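Local coordinates for homoprotocatechuate 2,3-dioxygenase (Brevibacterium fuscum, PDB 4Z6M), which catalyses extradiol ring opening of homoprotocatechuate by dioxygen at a non-haem iron(II) centre, at residues F217-K222 with I268-Y273; T284-D289 with F339-A344; G113-V118 with P125-F130; N208-H213 with N317-I322. The protein carries 1 engineered substitution. One frame throughout, in Å; residues are numbered along the deposited sequence.

Interaction 1 (F217-K222 with I268-Y273); sequences FSTHEK and IYTQDY
The hydroxyl of T270 donates to the carbonyl oxygen of T219, OG1 to O 2.8 Å, approaching from above the carbonyl plane rather than within it. OG1 lies anti to the T270 backbone N (chi1 -167°), which turns it across the gap toward the chain as this leaves strand 211-218. T219 answers with both branches: its CG2 meets I268 CG2 at 3.5 Å, the two side chains crossing at about a right angle, while its OG1 touches T270 CB and donates forward to E221 O, two residues on, bridging the bend of the chain. Before this bend the strands run parallel. T219 N donates to Y269 O at 3.1 Å, and the bond from Y269 N to F217 O is bent and weak. Beyond the strands Q271 works through both ends of its amide: NE2 reaches H220 O at 3.1 Å, lying in the H220 carbonyl plane on a lone pair, with that oxygen also in the plane of the Q271 amide, and OE1 takes K222 NZ at 2.9 Å on an in-plane lone pair. The same K222 and Q271 nitrogens also bind E221 of the second subunit, so the amide is fixed partly from across an interface. Y269 sends its ring away from F217-K222, edge-to-face with the iron ligand H155, and its OH donates to D272 OD2 while also bonding the engineered Q200. The Y269 side chain is about 5 Å from the bound iron(II). Pairing the first and last strands of a beta-alpha-beta-beta-beta module in this way is characteristic of the vicinal oxygen chelate fold, whose strands here carry the iron ligands H214 and E267.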
# COMPACT_ATOMS: atom_id res chain seq x y z
N PHE A 217 9.47 -8.94 14.37
CA PHE A 217 9.63 -9.29 12.97
C PHE A 217 9.17 -8.14 12.10
O PHE A 217 8.24 -7.42 12.44
CB PHE A 217 8.81 -10.52 12.62
CG PHE A 217 9.34 -11.78 13.21
CD1 PHE A 217 8.91 -12.20 14.47
CD2 PHE A 217 10.24 -12.57 12.50
CE1 PHE A 217 9.40 -13.36 15.02
CE2 PHE A 217 10.73 -13.74 13.06
CZ PHE A 217 10.31 -14.12 14.32
N SER A 218 9.81 -7.99 10.94
CA SER A 218 9.47 -6.96 9.94
C SER A 218 8.47 -7.47 8.92
O SER A 218 8.43 -8.66 8.63
CB SER A 218 10.71 -6.51 9.16
OG SER A 218 11.74 -6.04 10.00
N THR A 219 7.71 -6.55 8.34
CA THR A 219 7.00 -6.76 7.09
C THR A 219 7.57 -5.80 6.04
O THR A 219 8.32 -4.87 6.35
CB THR A 219 5.50 -6.45 7.22
OG1 THR A 219 5.34 -5.08 7.63
CG2 THR A 219 4.82 -7.39 8.22
N HIS A 220 7.17 -6.00 4.79
CA HIS A 220 7.52 -5.07 3.73
C HIS A 220 6.79 -3.74 3.88
O HIS A 220 7.41 -2.67 3.76
CB HIS A 220 7.19 -5.67 2.35
CG HIS A 220 8.13 -6.73 1.91
ND1 HIS A 220 7.69 -7.93 1.40
CD2 HIS A 220 9.48 -6.77 1.90
CE1 HIS A 220 8.74 -8.68 1.10
NE2 HIS A 220 9.83 -8.00 1.39
N GLU A 221 5.49 -3.81 4.10
CA GLU A 221 4.63 -2.64 4.01
C GLU A 221 3.66 -2.57 5.18
O GLU A 221 3.44 -3.53 5.92
CB GLU A 221 3.91 -2.58 2.65
CG GLU A 221 4.90 -2.47 1.49
CD GLU A 221 4.36 -1.99 0.17
OE1 GLU A 221 3.13 -2.00 -0.01
OE2 GLU A 221 5.16 -1.60 -0.69
N LYS A 222 3.11 -1.38 5.35
CA LYS A 222 2.20 -1.14 6.44
C LYS A 222 0.92 -2.00 6.30
O LYS A 222 0.41 -2.52 7.30
CB LYS A 222 1.92 0.37 6.58
CG LYS A 222 3.18 1.17 6.91
CD LYS A 222 2.96 2.68 7.06
CE LYS A 222 2.83 3.38 5.73
NZ LYS A 222 4.12 3.55 4.99
N ILE A 268 5.32 -6.71 15.36
CA ILE A 268 5.45 -6.62 13.92
C ILE A 268 5.78 -5.17 13.59
O ILE A 268 5.23 -4.28 14.20
CB ILE A 268 4.16 -7.07 13.19
CG1 ILE A 268 3.44 -8.26 13.87
CG2 ILE A 268 4.52 -7.31 11.72
CD1 ILE A 268 4.24 -9.52 13.87
N TYR A 269 6.73 -4.95 12.68
CA TYR A 269 7.46 -3.71 12.60
C TYR A 269 7.83 -3.42 11.15
O TYR A 269 8.19 -4.33 10.39
CB TYR A 269 8.74 -3.91 13.40
CG TYR A 269 9.72 -2.80 13.62
CD1 TYR A 269 9.63 -1.97 14.72
CD2 TYR A 269 10.82 -2.68 12.79
CE1 TYR A 269 10.62 -1.04 14.98
CE2 TYR A 269 11.80 -1.74 13.04
CZ TYR A 269 11.70 -0.92 14.15
OH TYR A 269 12.69 -0.02 14.46
N THR A 270 7.77 -2.16 10.73
CA THR A 270 8.31 -1.84 9.39
C THR A 270 8.71 -0.38 9.29
O THR A 270 8.12 0.47 9.93
CB THR A 270 7.32 -2.22 8.26
OG1 THR A 270 7.99 -2.17 6.99
CG2 THR A 270 6.09 -1.31 8.23
N GLN A 271 9.73 -0.13 8.46
CA GLN A 271 10.04 1.21 7.93
C GLN A 271 10.63 2.17 8.95
O GLN A 271 10.34 3.36 8.96
CB GLN A 271 8.86 1.80 7.18
CG GLN A 271 8.63 1.02 5.89
CD GLN A 271 7.27 1.26 5.27
OE1 GLN A 271 6.72 2.36 5.34
NE2 GLN A 271 6.73 0.24 4.63
N ASP A 272 11.54 1.66 9.77
CA ASP A 272 12.50 2.53 10.46
C ASP A 272 13.59 2.98 9.49
O ASP A 272 13.48 2.78 8.27
CB ASP A 272 13.02 1.85 11.73
CG ASP A 272 13.94 0.66 11.47
OD1 ASP A 272 14.02 0.18 10.32
OD2 ASP A 272 14.55 0.19 12.47
N TYR A 273 14.62 3.64 10.01
CA TYR A 273 15.59 4.39 9.21
C TYR A 273 17.00 3.82 9.37
O TYR A 273 17.28 2.99 10.24
CB TYR A 273 15.51 5.89 9.55
CG TYR A 273 15.74 6.19 11.02
CD1 TYR A 273 17.02 6.39 11.51
CD2 TYR A 273 14.68 6.25 11.91
CE1 TYR A 273 17.25 6.65 12.85
CE2 TYR A 273 14.89 6.51 13.26
CZ TYR A 273 16.18 6.70 13.72
OH TYR A 273 16.43 6.93 15.06

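Interaction 2 (T284-D289 with F339-A344); sequences TWNVHD and FSFTRA
H288 and D289 meet F339-F341 in a mixed backbone and ring contact that ties the turn following strand 283-286, the outermost strand, within this chain, of the second sheet, to the short strand 339-340 of the C-terminal region. F341 N donates to H288 O at 2.8 Å in a nearly straight bond. Two residues earlier on the partner, F339 O receives H288 ND1, also at 2.8 Å; the acceptor lies in the imidazole plane, although the nitrogen stands above the carbonyl plane. The F341 ring then folds back over the turn, CG lying between its backbone N and carbonyl carbon (chi1 62°). One face takes D289 CA as a CH-pi contact, 3.8 Å from the ring centroid, together with H288 O near the rim; A344 CA sits against the opposite face. N286 OD1, at the ring's edge, accepts from H288 N in an Asx turn that shapes the type I turn N286-D289. The carboxylate of D289 is engaged by R236 of the third subunit. Donation from ND1 requires a proton on that nitrogen, so the bond to F339 O probably selects between the neutral imidazole tautomers and fixes the rotation of the ring.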
# COMPACT_ATOMS: atom_id res chain seq x y z
N THR A 284 16.79 11.80 21.88
CA THR A 284 16.26 11.60 23.23
C THR A 284 14.87 12.22 23.33
O THR A 284 14.67 13.38 22.98
CB THR A 284 17.15 12.26 24.28
OG1 THR A 284 18.46 11.66 24.25
CG2 THR A 284 16.56 12.10 25.69
N TRP A 285 13.91 11.41 23.75
CA TRP A 285 12.54 11.87 23.98
C TRP A 285 12.29 12.03 25.47
O TRP A 285 12.82 11.27 26.28
CB TRP A 285 11.56 10.84 23.47
CG TRP A 285 11.65 10.55 22.00
CD1 TRP A 285 12.64 9.87 21.35
CD2 TRP A 285 10.72 10.95 20.97
NE1 TRP A 285 12.38 9.78 20.00
CE2 TRP A 285 11.21 10.45 19.74
CE3 TRP A 285 9.51 11.66 20.97
CZ2 TRP A 285 10.55 10.63 18.54
CZ3 TRP A 285 8.85 11.84 19.75
CH2 TRP A 285 9.37 11.31 18.58
N ASN A 286 11.42 12.98 25.82
CA ASN A 286 10.97 13.09 27.20
C ASN A 286 9.90 12.06 27.47
O ASN A 286 9.00 11.86 26.64
CB ASN A 286 10.41 14.48 27.46
CG ASN A 286 10.15 14.72 28.93
OD1 ASN A 286 9.03 14.50 29.40
ND2 ASN A 286 11.16 15.19 29.64
N VAL A 287 9.94 11.43 28.64
CA VAL A 287 8.98 10.39 28.98
C VAL A 287 7.53 10.87 28.98
O VAL A 287 6.62 10.07 28.83
CB VAL A 287 9.35 9.75 30.36
CG1 VAL A 287 9.03 10.70 31.52
CG2 VAL A 287 8.72 8.38 30.54
N HIS A 288 7.32 12.17 29.20
CA HIS A 288 5.97 12.72 29.25
C HIS A 288 5.45 13.15 27.89
O HIS A 288 4.30 13.57 27.79
CB HIS A 288 5.88 13.89 30.22
CG HIS A 288 6.34 13.54 31.60
ND1 HIS A 288 5.55 12.91 32.53
CD2 HIS A 288 7.55 13.72 32.19
CE1 HIS A 288 6.25 12.72 33.63
NE2 HIS A 288 7.46 13.19 33.45
N ASP A 289 6.24 12.99 26.83
CA ASP A 289 5.81 13.35 25.47
C ASP A 289 4.89 12.24 24.94
O ASP A 289 5.33 11.11 24.73
CB ASP A 289 7.06 13.48 24.60
CG ASP A 289 6.78 13.91 23.17
OD1 ASP A 289 5.64 13.70 22.69
OD2 ASP A 289 7.71 14.43 22.54
N PHE A 339 1.42 12.19 34.09
CA PHE A 339 1.22 13.33 33.22
C PHE A 339 1.79 13.01 31.85
O PHE A 339 2.87 12.43 31.74
CB PHE A 339 1.94 14.56 33.79
CG PHE A 339 1.84 15.77 32.92
CD1 PHE A 339 0.68 16.53 32.89
CD2 PHE A 339 2.91 16.15 32.12
CE1 PHE A 339 0.61 17.65 32.07
CE2 PHE A 339 2.84 17.26 31.30
CZ PHE A 339 1.68 18.00 31.28
N SER A 340 1.08 13.43 30.81
CA SER A 340 1.68 13.53 29.48
C SER A 340 1.18 14.75 28.73
O SER A 340 0.13 15.30 29.04
CB SER A 340 1.45 12.25 28.66
OG SER A 340 0.12 12.14 28.18
N PHE A 341 1.95 15.15 27.72
CA PHE A 341 1.62 16.32 26.90
C PHE A 341 1.61 15.97 25.42
O PHE A 341 2.27 15.03 24.99
CB PHE A 341 2.57 17.49 27.18
CG PHE A 341 4.02 17.22 26.85
CD1 PHE A 341 4.47 17.31 25.56
CD2 PHE A 341 4.91 16.89 27.84
CE1 PHE A 341 5.79 17.04 25.24
CE2 PHE A 341 6.23 16.63 27.54
CZ PHE A 341 6.68 16.72 26.24
N THR A 342 0.89 16.79 24.66
CA THR A 342 0.96 16.75 23.20
C THR A 342 2.01 17.75 22.69
O THR A 342 2.85 17.42 21.88
CB THR A 342 -0.40 17.04 22.56
OG1 THR A 342 -1.36 16.05 22.99
CG2 THR A 342 -0.30 16.99 21.04
N ARG A 343 1.96 18.96 23.24
CA ARG A 343 2.94 19.99 22.95
C ARG A 343 3.57 20.41 24.26
O ARG A 343 2.86 20.76 25.21
CB ARG A 343 2.27 21.19 22.29
CG ARG A 343 1.70 20.92 20.91
CD ARG A 343 0.66 21.94 20.48
NE ARG A 343 -0.54 21.88 21.30
CZ ARG A 343 -1.57 21.07 21.10
NH1 ARG A 343 -1.59 20.24 20.05
NH2 ARG A 343 -2.59 21.07 21.97
N ALA A 344 4.91 20.42 24.31
CA ALA A 344 5.60 20.77 25.53
C ALA A 344 5.20 22.16 25.96
O ALA A 344 5.16 23.09 25.16
CB ALA A 344 7.11 20.68 25.35

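Interaction 3 (G113-V118 with P125-F130); sequences GDALRV and PYEFFF
L116 pairs with F128 and V118 with Y126 as antiparallel hydrogen-bonded pairs, the axes of the two short strands 4.7 Å apart and 162° from one N-to-C direction to the other. L116 N to F128 O (2.9 Å) is almost straight, and F128 N returns a bond to L116 O at 2.8 Å. Between these pairs R117 faces E127 in a non-hydrogen-bonded position, and their side chains form a salt bridge on that face of the sheet. R117 runs extended from CG to NE, and NE meets E127 OE1 at 2.7 Å, with the oxygen at the edge of the guanidinium. OE1 is met on the anti side, from somewhat out of the carboxylate plane, which is turned 39° from the guanidinium, and NH2 adds a weak second bond to the same oxygen. This hairpin belongs to the first glyoxalase-type domain, where strand 125-129 also borders strand 73-81 and continues the sheet inward. Here Y20 takes the other oxygen, E127 OE2, and E22 pairs with R117 NH2, so the buried charges are satisfied from a further strand. A115 CB rests against E127 CD at 3.8 Å. On the opposite face V118 CG2 touches Y126 CB at 3.8 Å and the edge of the F128 ring, while Y126 carries its hydroxyl off to Q158. Where the strands part, one water bridges D114 O, to which it donates, and F130 N, from which it accepts.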
# COMPACT_ATOMS: atom_id res chain seq x y z
N GLY A 113 26.05 -24.24 14.38
CA GLY A 113 27.32 -24.88 14.68
C GLY A 113 27.92 -24.35 15.98
O GLY A 113 27.21 -24.13 16.95
N ASP A 114 29.24 -24.15 15.98
CA ASP A 114 29.97 -23.75 17.18
C ASP A 114 29.30 -22.51 17.79
O ASP A 114 29.11 -21.50 17.13
CB ASP A 114 31.43 -23.50 16.78
CG ASP A 114 32.28 -23.00 17.91
OD1 ASP A 114 32.11 -23.48 19.05
OD2 ASP A 114 33.14 -22.11 17.65
N ALA A 115 28.91 -22.63 19.06
CA ALA A 115 28.09 -21.61 19.70
C ALA A 115 28.48 -21.43 21.15
O ALA A 115 28.80 -22.40 21.83
CB ALA A 115 26.61 -21.94 19.60
N LEU A 116 28.43 -20.18 21.61
CA LEU A 116 28.64 -19.84 23.01
C LEU A 116 27.35 -19.30 23.58
O LEU A 116 26.81 -18.31 23.05
CB LEU A 116 29.72 -18.77 23.12
CG LEU A 116 30.00 -18.28 24.54
CD1 LEU A 116 30.88 -19.31 25.25
CD2 LEU A 116 30.64 -16.91 24.52
N ARG A 117 26.87 -19.89 24.67
CA ARG A 117 25.83 -19.27 25.46
C ARG A 117 26.39 -18.75 26.75
O ARG A 117 27.33 -19.34 27.32
CB ARG A 117 24.67 -20.24 25.70
CG ARG A 117 23.87 -20.45 24.43
CD ARG A 117 22.61 -21.26 24.62
NE ARG A 117 21.92 -21.40 23.34
CZ ARG A 117 20.70 -21.90 23.17
NH1 ARG A 117 19.99 -22.34 24.20
NH2 ARG A 117 20.17 -21.94 21.95
N VAL A 118 25.83 -17.63 27.20
CA VAL A 118 26.30 -16.96 28.40
C VAL A 118 25.12 -16.51 29.23
O VAL A 118 24.06 -16.21 28.68
CB VAL A 118 27.23 -15.78 28.08
CG1 VAL A 118 28.34 -16.19 27.16
CG2 VAL A 118 26.47 -14.63 27.47
N PRO A 125 20.14 -14.84 28.78
CA PRO A 125 20.82 -15.93 28.10
C PRO A 125 21.11 -15.49 26.66
O PRO A 125 20.26 -15.63 25.77
CB PRO A 125 19.81 -17.07 28.17
CG PRO A 125 18.49 -16.40 28.21
CD PRO A 125 18.69 -15.09 28.93
N TYR A 126 22.31 -14.98 26.45
CA TYR A 126 22.76 -14.61 25.11
C TYR A 126 23.47 -15.78 24.45
O TYR A 126 24.21 -16.51 25.11
CB TYR A 126 23.73 -13.43 25.18
CG TYR A 126 23.14 -12.03 25.23
CD1 TYR A 126 21.78 -11.77 25.45
CD2 TYR A 126 23.96 -10.95 24.99
CE1 TYR A 126 21.29 -10.46 25.42
CE2 TYR A 126 23.48 -9.64 24.97
CZ TYR A 126 22.14 -9.41 25.19
OH TYR A 126 21.66 -8.12 25.12
N GLU A 127 23.27 -15.95 23.13
CA GLU A 127 24.11 -16.84 22.34
C GLU A 127 24.86 -16.05 21.27
O GLU A 127 24.31 -15.12 20.68
CB GLU A 127 23.28 -17.94 21.64
CG GLU A 127 24.15 -18.91 20.84
CD GLU A 127 23.36 -20.03 20.19
OE1 GLU A 127 23.03 -21.04 20.88
OE2 GLU A 127 23.06 -19.89 18.98
N PHE A 128 26.11 -16.44 21.03
CA PHE A 128 26.91 -15.95 19.92
C PHE A 128 27.35 -17.14 19.09
O PHE A 128 27.84 -18.15 19.62
CB PHE A 128 28.12 -15.21 20.44
CG PHE A 128 27.77 -14.04 21.30
CD1 PHE A 128 27.48 -12.82 20.73
CD2 PHE A 128 27.60 -14.19 22.68
CE1 PHE A 128 27.08 -11.74 21.50
CE2 PHE A 128 27.22 -13.12 23.46
CZ PHE A 128 26.96 -11.89 22.87
N PHE A 129 27.16 -17.02 17.78
CA PHE A 129 27.54 -18.10 16.85
C PHE A 129 27.91 -17.46 15.51
O PHE A 129 27.43 -16.35 15.21
CB PHE A 129 26.39 -19.10 16.66
CG PHE A 129 25.26 -18.55 15.82
CD1 PHE A 129 24.25 -17.82 16.41
CD2 PHE A 129 25.27 -18.69 14.43
CE1 PHE A 129 23.25 -17.25 15.64
CE2 PHE A 129 24.27 -18.13 13.66
CZ PHE A 129 23.26 -17.42 14.26
N PHE A 130 28.75 -18.15 14.74
CA PHE A 130 28.94 -17.86 13.32
C PHE A 130 28.33 -18.95 12.43
O PHE A 130 27.51 -18.66 11.54
CB PHE A 130 30.42 -17.68 12.97
CG PHE A 130 30.65 -17.59 11.50
CD1 PHE A 130 30.40 -16.41 10.83
CD2 PHE A 130 31.00 -18.72 10.77
CE1 PHE A 130 30.55 -16.34 9.46
CE2 PHE A 130 31.17 -18.66 9.41
CZ PHE A 130 30.94 -17.47 8.75
O HOH W 1 30.27 -20.54 14.98

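Interaction 4 (N208-H213 with N317-I322); sequences NGPRLH and NVQEII
I321 lies against N208-R211 and divides at CB into two branches that meet different residues. CG2, anti to the backbone N, packs on N208 CB at 3.6 Å and comes close to G209 N. CG1 takes the other direction, anti to the carbonyl carbon (chi1 -71°), and passes P210 O at 4.1 Å. CD1 then ends on the aliphatic part of R211, 3.9 Å from R211 CD and equally near its CG, the two side chains crossing at about a right angle. The R211 chain bends at chi3 and turns its guanidinium back on its own segment, where NE and NH2 grip N208 O side-on; this oxygen lies in the guanidinium plane. Backbone bonds in both directions join G209 to I322: I322 N to G209 O measures 2.8 Å and G209 N to I322 O 3.1 Å, a single antiparallel bridge without a continuing strand. After G209 the peptide to P210 is cis. The proline ring sets CG against Q319 CB at 3.7 Å, while CD approaches E320 O. A water bridges the two segments, donating to P210 O and to Q319 O. The N208 side chain is bound through OD1 to R324 N, further along the same loop. The contact thus lays the loop between helices 302-306 and 329-333 over the start of strand 211-218, where R211 also bonds T306 O at the end of helix 302-306 and pairs through its backbone with V159 of strand 152-160.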
# COMPACT_ATOMS: atom_id res chain seq x y z
N ASN A 208 11.09 -4.50 36.06
CA ASN A 208 11.59 -5.65 36.81
C ASN A 208 12.18 -6.67 35.84
O ASN A 208 11.57 -6.98 34.82
CB ASN A 208 10.44 -6.28 37.59
CG ASN A 208 9.77 -5.32 38.55
OD1 ASN A 208 10.32 -4.28 38.92
ND2 ASN A 208 8.57 -5.67 38.97
N GLY A 209 13.38 -7.15 36.10
CA GLY A 209 14.00 -8.11 35.20
C GLY A 209 15.12 -8.92 35.79
O GLY A 209 15.45 -8.76 36.98
N PRO A 210 15.71 -9.84 35.00
CA PRO A 210 15.56 -9.96 33.55
C PRO A 210 14.22 -10.57 33.11
O PRO A 210 13.80 -11.62 33.62
CB PRO A 210 16.71 -10.88 33.17
CG PRO A 210 16.92 -11.77 34.39
CD PRO A 210 16.72 -10.79 35.53
N ARG A 211 13.56 -9.94 32.14
CA ARG A 211 12.45 -10.52 31.44
C ARG A 211 12.59 -10.13 29.97
O ARG A 211 13.20 -9.10 29.66
CB ARG A 211 11.11 -10.06 31.99
CG ARG A 211 10.75 -10.63 33.36
CD ARG A 211 9.38 -10.17 33.81
NE ARG A 211 9.47 -8.75 34.08
CZ ARG A 211 8.46 -7.89 34.08
NH1 ARG A 211 7.22 -8.30 33.85
NH2 ARG A 211 8.72 -6.61 34.31
N LEU A 212 12.02 -10.94 29.09
CA LEU A 212 12.00 -10.63 27.67
C LEU A 212 10.74 -9.87 27.36
O LEU A 212 9.63 -10.38 27.54
CB LEU A 212 12.09 -11.90 26.81
CG LEU A 212 11.91 -11.69 25.30
CD1 LEU A 212 13.15 -11.03 24.76
CD2 LEU A 212 11.60 -13.01 24.60
N HIS A 213 10.89 -8.65 26.85
CA HIS A 213 9.71 -7.88 26.51
C HIS A 213 9.07 -8.36 25.20
O HIS A 213 7.87 -8.67 25.18
CB HIS A 213 10.00 -6.38 26.42
CG HIS A 213 8.76 -5.56 26.48
ND1 HIS A 213 7.92 -5.41 25.40
CD2 HIS A 213 8.17 -4.90 27.51
CE1 HIS A 213 6.87 -4.71 25.76
NE2 HIS A 213 7.00 -4.37 27.03
N ASN A 317 16.59 -23.14 34.42
CA ASN A 317 15.75 -22.62 35.49
C ASN A 317 15.48 -21.13 35.32
O ASN A 317 16.30 -20.39 34.78
CB ASN A 317 16.42 -22.87 36.84
CG ASN A 317 16.71 -24.35 37.08
OD1 ASN A 317 15.84 -25.18 36.89
ND2 ASN A 317 17.94 -24.68 37.41
N VAL A 318 14.30 -20.71 35.76
CA VAL A 318 13.91 -19.30 35.63
C VAL A 318 14.84 -18.41 36.45
O VAL A 318 15.12 -18.68 37.63
CB VAL A 318 12.43 -19.13 36.01
CG1 VAL A 318 12.01 -17.67 36.06
CG2 VAL A 318 11.55 -19.89 35.04
N GLN A 319 15.29 -17.33 35.83
CA GLN A 319 16.08 -16.32 36.50
C GLN A 319 15.22 -15.52 37.48
O GLN A 319 14.11 -15.11 37.17
CB GLN A 319 16.66 -15.34 35.48
CG GLN A 319 17.89 -15.85 34.76
CD GLN A 319 19.16 -15.70 35.58
OE1 GLN A 319 19.13 -15.43 36.79
NE2 GLN A 319 20.28 -15.91 34.94
N GLU A 320 15.76 -15.33 38.68
CA GLU A 320 15.13 -14.47 39.68
C GLU A 320 14.98 -13.04 39.16
O GLU A 320 15.87 -12.52 38.48
CB GLU A 320 15.98 -14.46 40.95
CG GLU A 320 15.47 -13.55 42.05
CD GLU A 320 16.21 -13.78 43.36
OE1 GLU A 320 15.54 -14.15 44.35
OE2 GLU A 320 17.45 -13.60 43.38
N ILE A 321 13.86 -12.43 39.50
CA ILE A 321 13.54 -11.09 39.04
C ILE A 321 13.95 -10.08 40.12
O ILE A 321 13.68 -10.25 41.32
CB ILE A 321 12.07 -11.01 38.58
CG1 ILE A 321 11.93 -11.80 37.25
CG2 ILE A 321 11.62 -9.56 38.37
CD1 ILE A 321 10.53 -12.26 36.92
N ILE A 322 14.69 -9.06 39.66
CA ILE A 322 15.09 -7.95 40.49
C ILE A 322 14.21 -6.76 40.18
O ILE A 322 14.03 -6.40 39.02
CB ILE A 322 16.54 -7.57 40.19
CG1 ILE A 322 17.47 -8.77 40.44
CG2 ILE A 322 16.96 -6.36 41.00
CD1 ILE A 322 17.35 -9.38 41.83
O HOH W 2 13.07 -14.25 34.47

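Along the chain interaction 3 closes first, inside the first glyoxalase-type domain; the other three draw on the sheet of the second. Interactions 1 and 4 use opposite ends of strand 211-218, their centres about 28 Å apart on either side of the chain's centre, with the iron ligand H214 on the strand between them. Interaction 1 is nested within the loop closed by interaction 4, whereas interactions 2 and 4 alternate in sequence, each fastening part of the C-terminal region to the second domain. Interactions 2 and 3 are the most distant, about 39 Å between centres. Neighbouring subunits touch interactions 1, 2 and 3 but not interaction 4, so Y269 lies near the iron in a contact that also borders a subunit interface.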